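PDB 5CUU: acidocalcisomal pyrophosphatase from Trypanosoma cruzi, which hydrolyses inorganic pyrophosphate to phosphate, a magnesium-dependent reaction of the soluble inorganic pyrophosphatase family. Local coordinates for the 1-butyl-3-(2-hydroxy-2,2-diphosphonoethyl)-1H-imidazol-3-ium site. Numbering follows the deposited sequence.

The 1-butyl-3-(2-hydroxy-2,2-diphosphonoethyl)-1H-imidazol-3-ium site. Residues 237, 261, 323-324, 368-369. With 4GA (1-butyl-3-(2-hydroxy-2,2-diphosphonoethyl)-1H-imidazol-3-ium), chain B; MG (magnesium ion), chain C.
The active site of this family I soluble pyrophosphatase, a fold built around a beta-barrel, holds the bisphosphonate inhibitor 4GA in a polar cleft. Asp323 ends strand 310-323 and Asp324 follows it in a loop; Tyr368 and Lys369 come just after helix 357-367, and Lys237 and Tyr261 approach from loops across the cleft. The P-C-P core of 4GA, centred on CAR, mimics the P-O-P of pyrophosphate but its bridge is carbon, whose P-C bonds are not hydrolysed; its anionic phosphonates suit the lysines approaching from either side. The ligand is poorly ordered, and its placement deserves caution.

Lys237 reaches in with an extended chain, CG anti to the carbonyl carbon (chi1 -77°). Its NZ makes a hydrogen bond and salt bridge of 3.3 Å to OAG, an oxygen of the phosphonate on PAT. The CE of this lysine lies over the centre of one face of the Tyr261 ring, which may support the arm and help direct its ammonium tip. Tyr368 CE2 meets the same ring at its edge, in plane. Both phenol hydroxyls flank one phosphonate oxygen: OAG lies beside each, on the CE1 side of Tyr261 and the CE2 side of Tyr368, 3.5 Å from either OH, long polar contacts from groups that could donate. CG of Lys369 covers one face of the Tyr368 ring.

Lys369, likewise extended, serves the other phosphonate, on PAS: its NZ forms a salt bridge of 3.6 Å to OAB. That ammonium also pairs with Asp323 OD1 at 3.2 Å, approaching from above the carboxylate plane, and more weakly with Asp324 OD1. Asp323, with CG anti to the backbone N (chi1 -168°), turns OD2 to both phosphonates, 2.8 Å from OAE on PAS and 3.1 Å from OAC on PAT; two anions would repel here, so a proton may be shared, though it is not seen. Asp324 OD2 lies 3.7 Å from MG, too far for direct coordination, so a bridging water is plausible.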
loop_
_atom_site.group_PDB
_atom_site.type_symbol
_atom_site.label_atom_id
_atom_site.label_comp_id
_atom_site.label_asym_id
_atom_site.label_seq_id
_atom_site.Cartn_x
_atom_site.Cartn_y
_atom_site.Cartn_z
ATOM N N LYS A 237 28.918 -10.235 -9.889
ATOM C CA LYS A 237 28.573 -10.100 -11.308
ATOM C C LYS A 237 28.107 -11.343 -11.981
ATOM O O LYS A 237 28.679 -12.407 -11.802
ATOM C CB LYS A 237 29.761 -9.569 -12.122
ATOM C CG LYS A 237 30.002 -8.074 -11.969
ATOM C CD LYS A 237 31.195 -7.599 -12.733
ATOM C CE LYS A 237 31.347 -6.124 -12.469
ATOM N NZ LYS A 237 32.267 -5.393 -13.416
ATOM N N TYR A 261 31.653 -6.257 -8.157
ATOM C CA TYR A 261 31.749 -4.797 -8.201
ATOM C C TYR A 261 32.557 -4.423 -6.957
ATOM O O TYR A 261 32.161 -4.751 -5.826
ATOM C CB TYR A 261 30.354 -4.190 -8.152
ATOM C CG TYR A 261 29.686 -4.196 -9.490
ATOM C CD1 TYR A 261 30.093 -3.305 -10.472
ATOM C CD2 TYR A 261 28.675 -5.102 -9.794
ATOM C CE1 TYR A 261 29.522 -3.304 -11.731
ATOM C CE2 TYR A 261 28.083 -5.118 -11.053
ATOM C CZ TYR A 261 28.511 -4.210 -12.027
ATOM O OH TYR A 261 27.942 -4.156 -13.298
ATOM N N ASP A 323 29.997 4.261 -21.594
ATOM C CA ASP A 323 30.826 3.207 -21.054
ATOM C C ASP A 323 31.816 2.951 -22.155
ATOM O O ASP A 323 31.414 2.669 -23.285
ATOM C CB ASP A 323 30.006 1.944 -20.794
ATOM C CG ASP A 323 30.760 0.909 -19.952
ATOM O OD1 ASP A 323 32.001 1.037 -19.848
ATOM O OD2 ASP A 323 30.106 -0.031 -19.408
ATOM N N ASP A 324 33.104 3.083 -21.836
ATOM C CA ASP A 324 34.161 2.877 -22.821
ATOM C C ASP A 324 33.800 3.551 -24.165
ATOM O O ASP A 324 33.713 2.890 -25.203
ATOM C CB ASP A 324 34.401 1.361 -23.028
ATOM C CG ASP A 324 34.842 0.617 -21.725
ATOM O OD1 ASP A 324 34.736 1.213 -20.609
ATOM O OD2 ASP A 324 35.283 -0.570 -21.826
ATOM N N TYR A 368 31.773 4.171 -10.047
ATOM C CA TYR A 368 32.076 2.776 -9.713
ATOM C C TYR A 368 33.365 2.208 -10.292
ATOM O O TYR A 368 33.767 1.084 -9.963
ATOM C CB TYR A 368 30.893 1.876 -10.079
ATOM C CG TYR A 368 30.897 1.392 -11.497
ATOM C CD1 TYR A 368 30.364 2.184 -12.512
ATOM C CD2 TYR A 368 31.403 0.145 -11.831
ATOM C CE1 TYR A 368 30.325 1.750 -13.820
ATOM C CE2 TYR A 368 31.364 -0.286 -13.128
ATOM C CZ TYR A 368 30.818 0.520 -14.123
ATOM O OH TYR A 368 30.726 0.104 -15.438
ATOM N N LYS A 369 34.009 2.982 -11.147
ATOM C CA LYS A 369 35.250 2.531 -11.730
ATOM C C LYS A 369 36.490 3.161 -11.065
ATOM O O LYS A 369 37.544 2.544 -10.981
ATOM C CB LYS A 369 35.214 2.830 -13.193
ATOM C CG LYS A 369 34.402 1.828 -13.928
ATOM C CD LYS A 369 34.557 2.087 -15.381
ATOM C CE LYS A 369 34.113 0.927 -16.162
ATOM N NZ LYS A 369 34.139 1.456 -17.534
HETATM C CAA 4GA B . 40.510 -2.158 -17.146
HETATM O OAB 4GA B . 34.004 -2.098 -17.264
HETATM O OAC 4GA B . 30.085 -2.770 -17.879
HETATM O OAD 4GA B . 32.459 -5.632 -17.994
HETATM O OAE 4GA B . 32.003 -2.004 -18.855
HETATM O OAF 4GA B . 34.035 -3.468 -19.441
HETATM O OAG 4GA B . 30.583 -3.438 -15.445
HETATM O OAH 4GA B . 29.719 -5.200 -17.125
HETATM C CAI 4GA B . 36.193 -6.161 -16.033
HETATM C CAJ 4GA B . 34.869 -6.181 -16.157
HETATM C CAK 4GA B . 35.514 -4.125 -16.166
HETATM C CAL 4GA B . 39.560 -2.492 -15.994
HETATM C CAM 4GA B . 38.297 -3.155 -16.548
HETATM C CAN 4GA B . 37.952 -4.395 -15.717
HETATM C CAO 4GA B . 33.054 -4.463 -16.028
HETATM N NAP 4GA B . 36.591 -4.890 -16.027
HETATM N NAQ 4GA B . 34.448 -4.922 -16.219
HETATM C CAR 4GA B . 32.348 -4.346 -17.381
HETATM P PAS 4GA B . 33.180 -2.973 -18.336
HETATM P PAT 4GA B . 30.589 -3.850 -17.002
HETATM MG MG MG C . 36.498 -1.573 -18.491
#